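Local coordinates for protein flavin prenyltransferase UbiX (Methanocaldococcus jannaschii, PDB 6M8V) that binds FMN and probably joins a dimethylallyl group from dimethylallyl phosphate to it, making the prenylated flavin cofactor used by UbiD decarboxylases, at residues M1-C6 / A78-P83; C6-S11 / P83-T88; V13-R18 / N161-R166; A91-Y96 / L133-L138. All coordinates share one frame; numbering follows the deposited sequence.

Interaction 1 (M1-C6 / A78-P83)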
loop_
_atom_site.group_PDB
_atom_site.type_symbol
_atom_site.label_atom_id
_atom_site.label_comp_id
_atom_site.label_asym_id
_atom_site.label_seq_id
_atom_site.Cartn_x
_atom_site.Cartn_y
_atom_site.Cartn_z
ATOM N N MET A 1 10.406 23.502 -32.160
ATOM C CA MET A 1 10.059 22.395 -31.269
ATOM C C MET A 1 10.850 21.144 -31.640
ATOM O O MET A 1 10.792 20.678 -32.779
ATOM C CB MET A 1 8.553 22.115 -31.321
ATOM C CG MET A 1 8.105 20.907 -30.520
ATOM S SD MET A 1 6.319 20.862 -30.241
ATOM C CE MET A 1 6.138 22.109 -28.965
ATOM N N LYS A 2 11.599 20.612 -30.681
ATOM C CA LYS A 2 12.429 19.432 -30.896
ATOM C C LYS A 2 11.726 18.209 -30.311
ATOM O O LYS A 2 11.537 18.118 -29.092
ATOM C CB LYS A 2 13.811 19.620 -30.267
ATOM C CG LYS A 2 14.866 18.632 -30.749
ATOM C CD LYS A 2 16.178 18.828 -30.002
ATOM C CE LYS A 2 17.265 17.892 -30.516
ATOM N NZ LYS A 2 18.549 18.089 -29.779
ATOM N N ILE A 3 11.348 17.274 -31.179
ATOM C CA ILE A 3 10.565 16.106 -30.803
ATOM C C ILE A 3 11.369 14.856 -31.129
ATOM O O ILE A 3 11.855 14.701 -32.255
ATOM C CB ILE A 3 9.206 16.085 -31.525
ATOM C CG1 ILE A 3 8.415 17.350 -31.188
ATOM C CG2 ILE A 3 8.412 14.833 -31.148
ATOM C CD1 ILE A 3 7.191 17.559 -32.061
ATOM N N ILE A 4 11.506 13.969 -30.148
ATOM C CA ILE A 4 12.154 12.678 -30.346
ATOM C C ILE A 4 11.071 11.651 -30.656
ATOM O O ILE A 4 10.185 11.401 -29.830
ATOM C CB ILE A 4 12.972 12.260 -29.112
ATOM C CG1 ILE A 4 13.669 13.468 -28.481
ATOM C CG2 ILE A 4 13.983 11.179 -29.472
ATOM C CD1 ILE A 4 14.802 14.025 -29.308
ATOM N N VAL A 5 11.127 11.064 -31.846
ATOM C CA VAL A 5 10.198 10.015 -32.247
ATOM C C VAL A 5 10.918 8.680 -32.123
ATOM O O VAL A 5 11.974 8.477 -32.734
ATOM C CB VAL A 5 9.671 10.236 -33.674
ATOM C CG1 VAL A 5 8.854 9.036 -34.122
ATOM C CG2 VAL A 5 8.836 11.504 -33.737
ATOM N N CYS A 6 10.355 7.773 -31.324
ATOM C CA CYS A 6 10.951 6.470 -31.054
ATOM C C CYS A 6 9.994 5.388 -31.530
ATOM O O CYS A 6 8.863 5.301 -31.040
ATOM C CB CYS A 6 11.249 6.299 -29.560
ATOM S SG CYS A 6 12.179 7.656 -28.778
ATOM N N ALA A 78 9.963 17.144 -26.447
ATOM C CA ALA A 78 9.004 16.065 -26.267
ATOM C C ALA A 78 9.558 14.774 -26.847
ATOM O O ALA A 78 10.355 14.786 -27.791
ATOM C CB ALA A 78 7.659 16.398 -26.924
ATOM N N VAL A 79 9.116 13.662 -26.265
ATOM C CA VAL A 79 9.403 12.323 -26.758
ATOM C C VAL A 79 8.081 11.661 -27.104
ATOM O O VAL A 79 7.111 11.763 -26.345
ATOM C CB VAL A 79 10.164 11.479 -25.716
ATOM C CG1 VAL A 79 10.518 10.115 -26.289
ATOM C CG2 VAL A 79 11.402 12.207 -25.265
ATOM N N VAL A 80 8.035 10.989 -28.250
ATOM C CA VAL A 80 6.878 10.196 -28.640
ATOM C C VAL A 80 7.362 8.791 -28.953
ATOM O O VAL A 80 8.164 8.599 -29.874
ATOM C CB VAL A 80 6.130 10.786 -29.846
ATOM C CG1 VAL A 80 4.811 10.039 -30.054
ATOM C CG2 VAL A 80 5.877 12.271 -29.641
ATOM N N VAL A 81 6.884 7.817 -28.190
ATOM C CA VAL A 81 7.174 6.412 -28.433
ATOM C C VAL A 81 5.954 5.845 -29.148
ATOM O O VAL A 81 4.907 5.617 -28.534
ATOM C CB VAL A 81 7.488 5.664 -27.135
ATOM C CG1 VAL A 81 8.037 4.280 -27.445
ATOM C CG2 VAL A 81 8.479 6.463 -26.302
ATOM N N VAL A 82 6.086 5.632 -30.456
ATOM C CA VAL A 82 4.970 5.197 -31.292
ATOM C C VAL A 82 5.460 4.211 -32.347
ATOM O O VAL A 82 6.378 4.530 -33.117
ATOM C CB VAL A 82 4.266 6.394 -31.953
ATOM C CG1 VAL A 82 5.280 7.311 -32.636
ATOM C CG2 VAL A 82 3.239 5.904 -32.951
ATOM N N PRO A 83 4.929 2.982 -32.381
ATOM C CA PRO A 83 4.125 2.439 -31.287
ATOM C C PRO A 83 5.041 2.008 -30.143
ATOM O O PRO A 83 6.251 1.922 -30.352
ATOM C CB PRO A 83 3.431 1.242 -31.931
ATOM C CG PRO A 83 4.414 0.778 -32.958
ATOM C CD PRO A 83 5.045 2.033 -33.503
#
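Segments 1-6 and 78-83 pair as parallel neighbours in the sheet, with I3 beside A78, I4 beside V79, V5 beside V80 and C6 beside V81. Carbonyls of alternate residues accept across the pair. A78 N donates to K2 O, I4 N to A78 O (2.7 Å), V80 N to I4 O (2.7 Å), C6 N to V80 O (2.8 Å) and V82 N to C6 O. The inner three bonds are close to straight, whereas the end bonds from A78 N and V82 N are more bent.

The C6 side chain lies on the same face as V79 and V81. Its CB lies 3.9 Å from V80 O. With SG anti to the carbonyl carbon (chi1 -51°), the sulfur leans back along the strand and meets CG1 of V79 at 3.9 Å. That valine methyl bridges C6 SG and I4 O, while the other, V79 CG2, faces I4 CG1 at 4.1 Å. On the other face, with A78 and V5, I3 and V80 lie side by side, their CG2 methyls 3.9 Å apart, and V5 CG1 approaches V82 CG1.

Every touching residue but K2 is buried. The pair forms the centre of a Rossmann-like parallel sheet, with strand 28-33 beyond 2-7 and strand 114-119 beyond 78-84. Helix 100-110 covers the face carrying C6, V79 and V81, touching C6 through I101 and V104.

Interaction 2 (C6-S11 / P83-T88). With FMN (flavin mononucleotide), chain B.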
loop_
_atom_site.group_PDB
_atom_site.type_symbol
_atom_site.label_atom_id
_atom_site.label_comp_id
_atom_site.label_asym_id
_atom_site.label_seq_id
_atom_site.Cartn_x
_atom_site.Cartn_y
_atom_site.Cartn_z
ATOM N N CYS A 6 10.355 7.773 -31.324
ATOM C CA CYS A 6 10.951 6.470 -31.054
ATOM C C CYS A 6 9.994 5.388 -31.530
ATOM O O CYS A 6 8.863 5.301 -31.040
ATOM C CB CYS A 6 11.249 6.299 -29.560
ATOM S SG CYS A 6 12.179 7.656 -28.778
ATOM N N ILE A 7 10.452 4.557 -32.463
ATOM C CA ILE A 7 9.660 3.462 -33.014
ATOM C C ILE A 7 10.169 2.160 -32.414
ATOM O O ILE A 7 11.342 1.810 -32.582
ATOM C CB ILE A 7 9.739 3.414 -34.549
ATOM C CG1 ILE A 7 9.638 4.823 -35.142
ATOM C CG2 ILE A 7 8.652 2.500 -35.105
ATOM C CD1 ILE A 7 9.640 4.855 -36.672
ATOM N N THR A 8 9.291 1.429 -31.736
ATOM C CA THR A 8 9.650 0.140 -31.159
ATOM C C THR A 8 8.865 -0.972 -31.841
ATOM O O THR A 8 7.910 -0.732 -32.584
ATOM C CB THR A 8 9.417 0.117 -29.640
ATOM O OG1 THR A 8 8.024 0.292 -29.353
ATOM C CG2 THR A 8 10.217 1.213 -28.963
ATOM N N GLY A 9 9.289 -2.203 -31.577
ATOM C CA GLY A 9 8.757 -3.357 -32.276
ATOM C C GLY A 9 7.365 -3.781 -31.860
ATOM O O GLY A 9 7.193 -4.795 -31.186
ATOM N N ALA A 10 6.355 -3.022 -32.260
ATOM C CA ALA A 10 4.977 -3.434 -32.061
ATOM C C ALA A 10 4.204 -3.109 -33.326
ATOM O O ALA A 10 4.620 -2.275 -34.132
ATOM C CB ALA A 10 4.344 -2.755 -30.837
ATOM N N SER A 11 3.081 -3.797 -33.509
ATOM C CA SER A 11 2.270 -3.576 -34.696
ATOM C C SER A 11 1.753 -2.143 -34.728
ATOM O O SER A 11 1.523 -1.516 -33.690
ATOM C CB SER A 11 1.099 -4.559 -34.735
ATOM O OG SER A 11 0.406 -4.472 -35.972
ATOM N N PRO A 83 4.929 2.982 -32.381
ATOM C CA PRO A 83 4.125 2.439 -31.287
ATOM C C PRO A 83 5.041 2.008 -30.143
ATOM O O PRO A 83 6.251 1.922 -30.352
ATOM C CB PRO A 83 3.431 1.242 -31.931
ATOM C CG PRO A 83 4.414 0.778 -32.958
ATOM C CD PRO A 83 5.045 2.033 -33.503
ATOM N N CYS A 84 4.491 1.744 -28.963
ATOM C CA CYS A 84 5.283 1.330 -27.811
ATOM C C CYS A 84 5.040 -0.150 -27.562
ATOM O O CYS A 84 3.913 -0.551 -27.258
ATOM C CB CYS A 84 4.925 2.148 -26.568
ATOM S SG CYS A 84 6.001 1.838 -25.139
ATOM N N SER A 85 6.088 -0.958 -27.703
ATOM C CA SER A 85 5.967 -2.374 -27.404
ATOM C C SER A 85 5.770 -2.581 -25.901
ATOM O O SER A 85 6.017 -1.684 -25.090
ATOM C CB SER A 85 7.205 -3.124 -27.893
ATOM O OG SER A 85 8.354 -2.736 -27.158
ATOM N N MET A 86 5.295 -3.774 -25.529
ATOM C CA MET A 86 5.132 -4.062 -24.105
ATOM C C MET A 86 6.487 -4.159 -23.422
ATOM O O MET A 86 6.638 -3.746 -22.265
ATOM C CB MET A 86 4.326 -5.346 -23.901
ATOM C CG MET A 86 2.873 -5.289 -24.384
ATOM S SD MET A 86 1.906 -3.882 -23.805
ATOM C CE MET A 86 2.156 -2.666 -25.102
ATOM N N LYS A 87 7.482 -4.664 -24.146
ATOM C CA LYS A 87 8.851 -4.704 -23.649
ATOM C C LYS A 87 9.364 -3.306 -23.322
ATOM O O LYS A 87 9.959 -3.079 -22.263
ATOM C CB LYS A 87 9.736 -5.386 -24.696
ATOM C CG LYS A 87 11.208 -5.412 -24.374
ATOM C CD LYS A 87 11.995 -4.593 -25.362
ATOM C CE LYS A 87 13.477 -4.906 -25.252
ATOM N NZ LYS A 87 14.286 -3.896 -25.976
ATOM N N THR A 88 9.158 -2.353 -24.231
ATOM C CA THR A 88 9.657 -1.005 -23.989
ATOM C C THR A 88 8.815 -0.278 -22.944
ATOM O O THR A 88 9.354 0.508 -22.155
ATOM C CB THR A 88 9.706 -0.231 -25.309
ATOM O OG1 THR A 88 10.704 -0.819 -26.157
ATOM C CG2 THR A 88 10.064 1.224 -25.075
HETATM N N1 FMN B . 4.877 -6.670 -28.859
HETATM C C2 FMN B . 3.888 -5.880 -28.312
HETATM O O2 FMN B . 3.994 -5.582 -27.133
HETATM N N3 FMN B . 2.805 -5.432 -29.059
HETATM C C4 FMN B . 2.733 -5.789 -30.400
HETATM O O4 FMN B . 1.807 -5.423 -31.130
HETATM C C4A FMN B . 3.728 -6.584 -30.952
HETATM N N5 FMN B . 3.627 -6.925 -32.276
HETATM C C5A FMN B . 4.599 -7.708 -32.844
HETATM C C6 FMN B . 4.475 -8.035 -34.181
HETATM C C7 FMN B . 5.438 -8.824 -34.777
HETATM C C7M FMN B . 5.295 -9.167 -36.223
HETATM C C8 FMN B . 6.523 -9.284 -34.043
HETATM C C8M FMN B . 7.555 -10.135 -34.717
HETATM C C9 FMN B . 6.649 -8.956 -32.697
HETATM C C9A FMN B . 5.681 -8.162 -32.093
HETATM N N10 FMN B . 5.789 -7.819 -30.757
HETATM C C10 FMN B . 4.803 -7.030 -30.187
HETATM C "C1'" FMN B . 6.948 -8.315 -29.930
HETATM C "C2'" FMN B . 7.999 -7.238 -29.685
HETATM O "O2'" FMN B . 8.554 -6.824 -30.914
HETATM C "C3'" FMN B . 9.121 -7.740 -28.790
HETATM O "O3'" FMN B . 8.689 -7.769 -27.445
HETATM C "C4'" FMN B . 10.379 -6.884 -28.948
HETATM O "O4'" FMN B . 11.377 -7.359 -28.076
HETATM C "C5'" FMN B . 10.148 -5.398 -28.692
HETATM O "O5'" FMN B . 11.405 -4.749 -28.638
HETATM P P FMN B . 11.558 -3.158 -28.868
HETATM O O1P FMN B . 11.162 -2.829 -30.279
HETATM O O2P FMN B . 10.621 -2.446 -27.922
HETATM O O3P FMN B . 12.982 -2.738 -28.600
#
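A10, packed against S85 with its CB 3.8 Å from S85 CA, sets that methyl over one face of the flavin pyrimidine ring, 3.5 Å from FMN C4. At the ring's rim, S11 N donates to FMN O4 and M86 N to FMN O2 (2.7 Å), both from the side of the ring plane on which A10 lies. The smaller P83 ring, which follows a cis peptide bond, turns CG to A10 O at 3.3 Å and CD to I7 CG2.

Here the chain leaves two adjacent strands of the Rossmann-like sheet at their C-terminal ends, and the cleft between the loops takes the FMN. T8 OG1 ties them together. Held between the backbone N and the carbonyl carbon (chi1 63°), it donates to P83 O (2.6 Å) and accepts from S85 N (2.8 Å). S85 is the N-cap of helix 86-94, its OG accepting from T88 N at 3.1 Å. The phosphate sits at this helix start, where the helix dipole would favour its charge. G9 N, S85 OG and T88 OG1 donate to it in bonds modelled as very short, and K87 NZ reaches O3P at 3.2 Å. FMN is also hydrogen-bonded to R120 and S34 of the same chain and to S97 O of a neighbouring subunit.

Interaction 3 (V13-R18 / N161-R166)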
loop_
_atom_site.group_PDB
_atom_site.type_symbol
_atom_site.label_atom_id
_atom_site.label_comp_id
_atom_site.label_asym_id
_atom_site.label_seq_id
_atom_site.Cartn_x
_atom_site.Cartn_y
_atom_site.Cartn_z
ATOM N N VAL A 13 3.284 0.410 -36.931
ATOM C CA VAL A 13 4.302 1.397 -37.265
ATOM C C VAL A 13 3.819 2.407 -38.296
ATOM O O VAL A 13 4.474 3.437 -38.491
ATOM C CB VAL A 13 5.583 0.702 -37.771
ATOM C CG1 VAL A 13 6.333 0.063 -36.607
ATOM C CG2 VAL A 13 5.246 -0.335 -38.832
ATOM N N ILE A 14 2.688 2.142 -38.958
ATOM C CA ILE A 14 2.109 3.125 -39.871
ATOM C C ILE A 14 1.791 4.422 -39.139
ATOM O O ILE A 14 1.869 5.509 -39.724
ATOM C CB ILE A 14 0.858 2.547 -40.562
ATOM C CG1 ILE A 14 0.319 3.527 -41.603
ATOM C CG2 ILE A 14 -0.215 2.193 -39.537
ATOM C CD1 ILE A 14 -0.805 2.962 -42.434
ATOM N N TYR A 15 1.435 4.338 -37.852
ATOM C CA TYR A 15 1.223 5.550 -37.071
ATOM C C TYR A 15 2.494 6.383 -37.004
ATOM O O TYR A 15 2.447 7.611 -37.132
ATOM C CB TYR A 15 0.756 5.205 -35.657
ATOM C CG TYR A 15 -0.612 4.575 -35.547
ATOM C CD1 TYR A 15 -1.752 5.260 -35.942
ATOM C CD2 TYR A 15 -0.767 3.307 -34.997
ATOM C CE1 TYR A 15 -3.006 4.683 -35.823
ATOM C CE2 TYR A 15 -2.015 2.729 -34.871
ATOM C CZ TYR A 15 -3.130 3.422 -35.286
ATOM O OH TYR A 15 -4.370 2.848 -35.156
ATOM N N ALA A 16 3.641 5.733 -36.799
ATOM C CA ALA A 16 4.900 6.468 -36.724
ATOM C C ALA A 16 5.258 7.089 -38.069
ATOM O O ALA A 16 5.765 8.216 -38.124
ATOM C CB ALA A 16 6.019 5.545 -36.243
ATOM N N LYS A 17 5.004 6.368 -39.161
ATOM C CA LYS A 17 5.290 6.906 -40.487
ATOM C C LYS A 17 4.459 8.156 -40.754
ATOM O O LYS A 17 4.990 9.190 -41.175
ATOM C CB LYS A 17 5.033 5.838 -41.554
ATOM C CG LYS A 17 5.283 6.301 -42.998
ATOM C CD LYS A 17 4.901 5.212 -43.998
ATOM C CE LYS A 17 5.096 5.661 -45.449
ATOM N NZ LYS A 17 4.273 6.856 -45.803
ATOM N N ARG A 18 3.151 8.085 -40.486
ATOM C CA ARG A 18 2.282 9.234 -40.715
ATOM C C ARG A 18 2.654 10.410 -39.816
ATOM O O ARG A 18 2.650 11.562 -40.262
ATOM C CB ARG A 18 0.822 8.839 -40.504
ATOM C CG ARG A 18 -0.177 9.967 -40.746
ATOM C CD ARG A 18 -0.129 10.482 -42.191
ATOM N NE ARG A 18 0.034 9.403 -43.164
ATOM C CZ ARG A 18 -0.940 8.580 -43.543
ATOM N NH1 ARG A 18 -2.160 8.705 -43.033
ATOM N NH2 ARG A 18 -0.694 7.627 -44.433
ATOM N N ASN A 161 -5.039 9.125 -39.534
ATOM C CA ASN A 161 -4.931 10.571 -39.371
ATOM C C ASN A 161 -5.629 11.054 -38.105
ATOM O O ASN A 161 -5.235 12.080 -37.538
ATOM C CB ASN A 161 -5.500 11.285 -40.601
ATOM C CG ASN A 161 -4.569 11.212 -41.796
ATOM O OD1 ASN A 161 -3.369 10.995 -41.645
ATOM N ND2 ASN A 161 -5.119 11.399 -42.991
ATOM N N PHE A 162 -6.670 10.350 -37.657
ATOM C CA PHE A 162 -7.270 10.678 -36.366
ATOM C C PHE A 162 -6.264 10.481 -35.238
ATOM O O PHE A 162 -6.051 11.377 -34.409
ATOM C CB PHE A 162 -8.517 9.822 -36.122
ATOM C CG PHE A 162 -9.129 10.025 -34.759
ATOM C CD1 PHE A 162 -10.106 10.985 -34.564
ATOM C CD2 PHE A 162 -8.719 9.263 -33.670
ATOM C CE1 PHE A 162 -10.664 11.182 -33.317
ATOM C CE2 PHE A 162 -9.269 9.459 -32.420
ATOM C CZ PHE A 162 -10.246 10.420 -32.243
ATOM N N VAL A 163 -5.641 9.301 -35.187
ATOM C CA VAL A 163 -4.675 8.999 -34.135
ATOM C C VAL A 163 -3.530 10.006 -34.156
ATOM O O VAL A 163 -3.130 10.540 -33.115
ATOM C CB VAL A 163 -4.161 7.557 -34.283
ATOM C CG1 VAL A 163 -3.048 7.279 -33.275
ATOM C CG2 VAL A 163 -5.312 6.559 -34.117
ATOM N N VAL A 164 -2.997 10.288 -35.347
ATOM C CA VAL A 164 -1.862 11.201 -35.453
ATOM C C VAL A 164 -2.279 12.625 -35.098
ATOM O O VAL A 164 -1.537 13.354 -34.425
ATOM C CB VAL A 164 -1.247 11.111 -36.864
ATOM C CG1 VAL A 164 -0.228 12.224 -37.086
ATOM C CG2 VAL A 164 -0.599 9.744 -37.063
ATOM N N GLY A 165 -3.472 13.044 -35.532
ATOM C CA GLY A 165 -3.958 14.364 -35.161
ATOM C C GLY A 165 -4.067 14.542 -33.659
ATOM O O GLY A 165 -3.733 15.602 -33.121
ATOM N N ARG A 166 -4.529 13.502 -32.958
ATOM C CA ARG A 166 -4.606 13.561 -31.502
ATOM C C ARG A 166 -3.218 13.670 -30.880
ATOM O O ARG A 166 -3.033 14.371 -29.880
ATOM C CB ARG A 166 -5.342 12.334 -30.968
ATOM C CG ARG A 166 -6.801 12.268 -31.379
ATOM C CD ARG A 166 -7.582 13.417 -30.778
ATOM N NE ARG A 166 -7.884 13.167 -29.375
ATOM C CZ ARG A 166 -7.850 14.098 -28.430
ATOM N NH1 ARG A 166 -7.525 15.346 -28.741
ATOM N NH2 ARG A 166 -8.139 13.780 -27.176
#
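Y15 and R18 of helix 13-22, the helix of the first beta-alpha-beta crossover, pack on N161, V163 and V164 of the C-terminal helix 156-171. The two short helical segments approach to 9.5 Å between axes and cross at -60°, with the nearest CA atoms those of Y15 and V164. V163 and the Y15 side chain cross at about a right angle. V163 CG2 comes to 3.4 Å from Y15 CE1, obliquely to the ring, and V163 CG1 lies against CD1. The next residue, V164, puts CG2 between Y15 O and R18 CG, 3.7 Å from each.

R18 leaves its helix with CG anti to the backbone N, then bends at chi2 (62°) and chi3, which brings the guanidinium back to N161. R18 NH1 donates to N161 OD1 at 2.9 Å. The oxygen lies near the guanidinium plane, but the donor stands above the plane of the amide carbonyl; the two flat groups are turned 59° apart. R18 NE has a second partner in a salt bridge to E21, which should steady the arginine's rotation. F149 of a neighbouring subunit meets the Y15 ring at about 90°.

Two helices crossing over one face of a parallel sheet, here with Y15 and A16 touching V82 beneath, make up one outer layer of a Rossmann-like alpha/beta/alpha sandwich.

Interaction 4 (A91-Y96 / L133-L138)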
loop_
_atom_site.group_PDB
_atom_site.type_symbol
_atom_site.label_atom_id
_atom_site.label_comp_id
_atom_site.label_asym_id
_atom_site.label_seq_id
_atom_site.Cartn_x
_atom_site.Cartn_y
_atom_site.Cartn_z
ATOM N N ALA A 91 10.329 -1.431 -19.775
ATOM C CA ALA A 91 11.635 -0.822 -19.534
ATOM C C ALA A 91 11.509 0.626 -19.087
ATOM O O ALA A 91 12.209 1.059 -18.165
ATOM C CB ALA A 91 12.502 -0.911 -20.791
ATOM N N ILE A 92 10.628 1.395 -19.730
ATOM C CA ILE A 92 10.414 2.782 -19.318
ATOM C C ILE A 92 9.873 2.841 -17.893
ATOM O O ILE A 92 10.352 3.619 -17.060
ATOM C CB ILE A 92 9.478 3.500 -20.306
ATOM C CG1 ILE A 92 10.081 3.515 -21.718
ATOM C CG2 ILE A 92 9.216 4.921 -19.847
ATOM C CD1 ILE A 92 9.092 3.967 -22.778
ATOM N N ALA A 93 8.867 2.019 -17.590
ATOM C CA ALA A 93 8.254 2.070 -16.265
ATOM C C ALA A 93 9.233 1.678 -15.162
ATOM O O ALA A 93 9.127 2.177 -14.034
ATOM C CB ALA A 93 7.016 1.169 -16.220
ATOM N N ASN A 94 10.187 0.797 -15.456
ATOM C CA ASN A 94 11.135 0.332 -14.451
ATOM C C ASN A 94 12.499 1.000 -14.557
ATOM O O ASN A 94 13.372 0.720 -13.729
ATOM C CB ASN A 94 11.292 -1.189 -14.528
ATOM C CG ASN A 94 10.060 -1.930 -14.000
ATOM O OD1 ASN A 94 9.829 -1.970 -12.803
ATOM N ND2 ASN A 94 9.278 -2.521 -14.896
ATOM N N GLY A 95 12.699 1.876 -15.536
ATOM C CA GLY A 95 13.946 2.607 -15.636
ATOM C C GLY A 95 15.103 1.852 -16.257
ATOM O O GLY A 95 16.256 2.253 -16.075
ATOM N N TYR A 96 14.836 0.769 -16.989
ATOM C CA TYR A 96 15.896 -0.089 -17.525
ATOM C C TYR A 96 16.361 0.490 -18.859
ATOM O O TYR A 96 16.037 -0.002 -19.940
ATOM C CB TYR A 96 15.407 -1.524 -17.674
ATOM C CG TYR A 96 16.505 -2.499 -18.035
ATOM C CD1 TYR A 96 17.602 -2.675 -17.201
ATOM C CD2 TYR A 96 16.445 -3.241 -19.211
ATOM C CE1 TYR A 96 18.612 -3.563 -17.528
ATOM C CE2 TYR A 96 17.451 -4.136 -19.546
ATOM C CZ TYR A 96 18.533 -4.287 -18.701
ATOM O OH TYR A 96 19.538 -5.169 -19.021
ATOM N N LEU A 133 -0.024 2.762 -15.612
ATOM C CA LEU A 133 -0.489 3.578 -14.497
ATOM C C LEU A 133 0.673 4.296 -13.820
ATOM O O LEU A 133 0.602 5.504 -13.552
ATOM C CB LEU A 133 -1.241 2.703 -13.494
ATOM C CG LEU A 133 -1.707 3.365 -12.197
ATOM C CD1 LEU A 133 -2.642 4.541 -12.497
ATOM C CD2 LEU A 133 -2.378 2.335 -11.265
ATOM N N LYS A 134 1.750 3.564 -13.530
ATOM C CA LYS A 134 2.932 4.171 -12.925
ATOM C C LYS A 134 3.438 5.351 -13.748
ATOM O O LYS A 134 3.723 6.425 -13.206
ATOM C CB LYS A 134 4.039 3.123 -12.759
ATOM C CG LYS A 134 5.313 3.654 -12.087
ATOM C CD LYS A 134 6.298 2.520 -11.819
ATOM C CE LYS A 134 7.666 3.029 -11.413
ATOM N NZ LYS A 134 8.658 1.910 -11.246
ATOM N N LEU A 135 3.543 5.173 -15.067
ATOM C CA LEU A 135 4.083 6.232 -15.915
ATOM C C LEU A 135 3.119 7.408 -16.007
ATOM O O LEU A 135 3.542 8.567 -15.951
ATOM C CB LEU A 135 4.397 5.678 -17.304
ATOM C CG LEU A 135 5.623 4.756 -17.316
ATOM C CD1 LEU A 135 5.804 4.063 -18.666
ATOM C CD2 LEU A 135 6.854 5.552 -16.946
ATOM N N SER A 136 1.820 7.123 -16.132
ATOM C CA SER A 136 0.813 8.180 -16.094
ATOM C C SER A 136 0.862 8.948 -14.777
ATOM O O SER A 136 0.723 10.177 -14.764
ATOM C CB SER A 136 -0.573 7.577 -16.317
ATOM O OG SER A 136 -1.550 8.590 -16.438
ATOM N N ASN A 137 1.065 8.239 -13.657
ATOM C CA ASN A 137 1.183 8.902 -12.356
ATOM C C ASN A 137 2.394 9.818 -12.291
ATOM O O ASN A 137 2.406 10.769 -11.501
ATOM C CB ASN A 137 1.284 7.877 -11.223
ATOM C CG ASN A 137 -0.048 7.247 -10.879
ATOM O OD1 ASN A 137 -0.101 6.211 -10.222
ATOM N ND2 ASN A 137 -1.128 7.864 -11.321
ATOM N N LEU A 138 3.432 9.533 -13.078
ATOM C CA LEU A 138 4.626 10.367 -13.111
ATOM C C LEU A 138 4.517 11.516 -14.098
ATOM O O LEU A 138 5.459 12.306 -14.207
ATOM C CB LEU A 138 5.859 9.525 -13.455
ATOM C CG LEU A 138 6.203 8.451 -12.423
ATOM C CD1 LEU A 138 7.563 7.863 -12.716
ATOM C CD2 LEU A 138 6.136 9.011 -11.006
#
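A93 and L135 bring their backbones closest, CA to CA 5.9 Å, where the last turn of helix 86-94 meets the end of helix 126-137. The first helix closes in a Schellman motif: G95 takes a positive phi (80°), Y96 N donates back to A91 O at 2.9 Å and G95 N weakly to I92 O. Both helices belong to the helical layer of the Rossmann-like fold that also contains helix 100-110.

L135 supplies the apolar part of the contact. With CG anti to its carbonyl carbon, it sends both methyls onto helix 86-94. CD1 meets I92 CG2 at 3.7 Å and A93 CB at 4.0 Å, while CD2 lies 3.8 Å from A93 CA, so the branched tip straddles the I92-A93 step. I92 crosses it at about a right angle. Helix 100-110 closes the packing, C105 against I92 and L109 against L135.

The neighbouring carbonyl, N94 O, is hydrogen-bonded to S90 OG and N131 ND2 of an adjacent subunit, which places this helix end at an interface of the assembly. A93 O has its partner within the chain. K134 starts anti to the backbone N (chi1 -178°) and stays extended to its tip. K134 NZ donates to A93 O at 2.8 Å, tilted 26° from the carbonyl plane. The positive charge of K134 thus lies at a helix C-terminus, where it would be favoured, and K134 CE rests 3.1 Å from A93 O.

Overall arrangement
Interactions 1 and 2 are consecutive along strands 2-7 and 78-84, sharing C6 and P83, with centres 13 Å apart: the first is the sheet core, the second the loops at its C-terminal end that hold FMN. Interaction 3 lies over one face of the sheet, its centre 12 Å from that of interaction 1, and V13, Y15 and A16 touch V82, P83 and I7. Interaction 4 lies on the opposite side of the chain's centre from interaction 3, their centres 23 Å apart, and continues helix 86-94 away from the flavin. Along the chain, interactions 1 to 3 interleave, whereas 4 is nested inside the loop closed by 3. The flavin site is thus built on the sheet's middle strands, with helices on both sides.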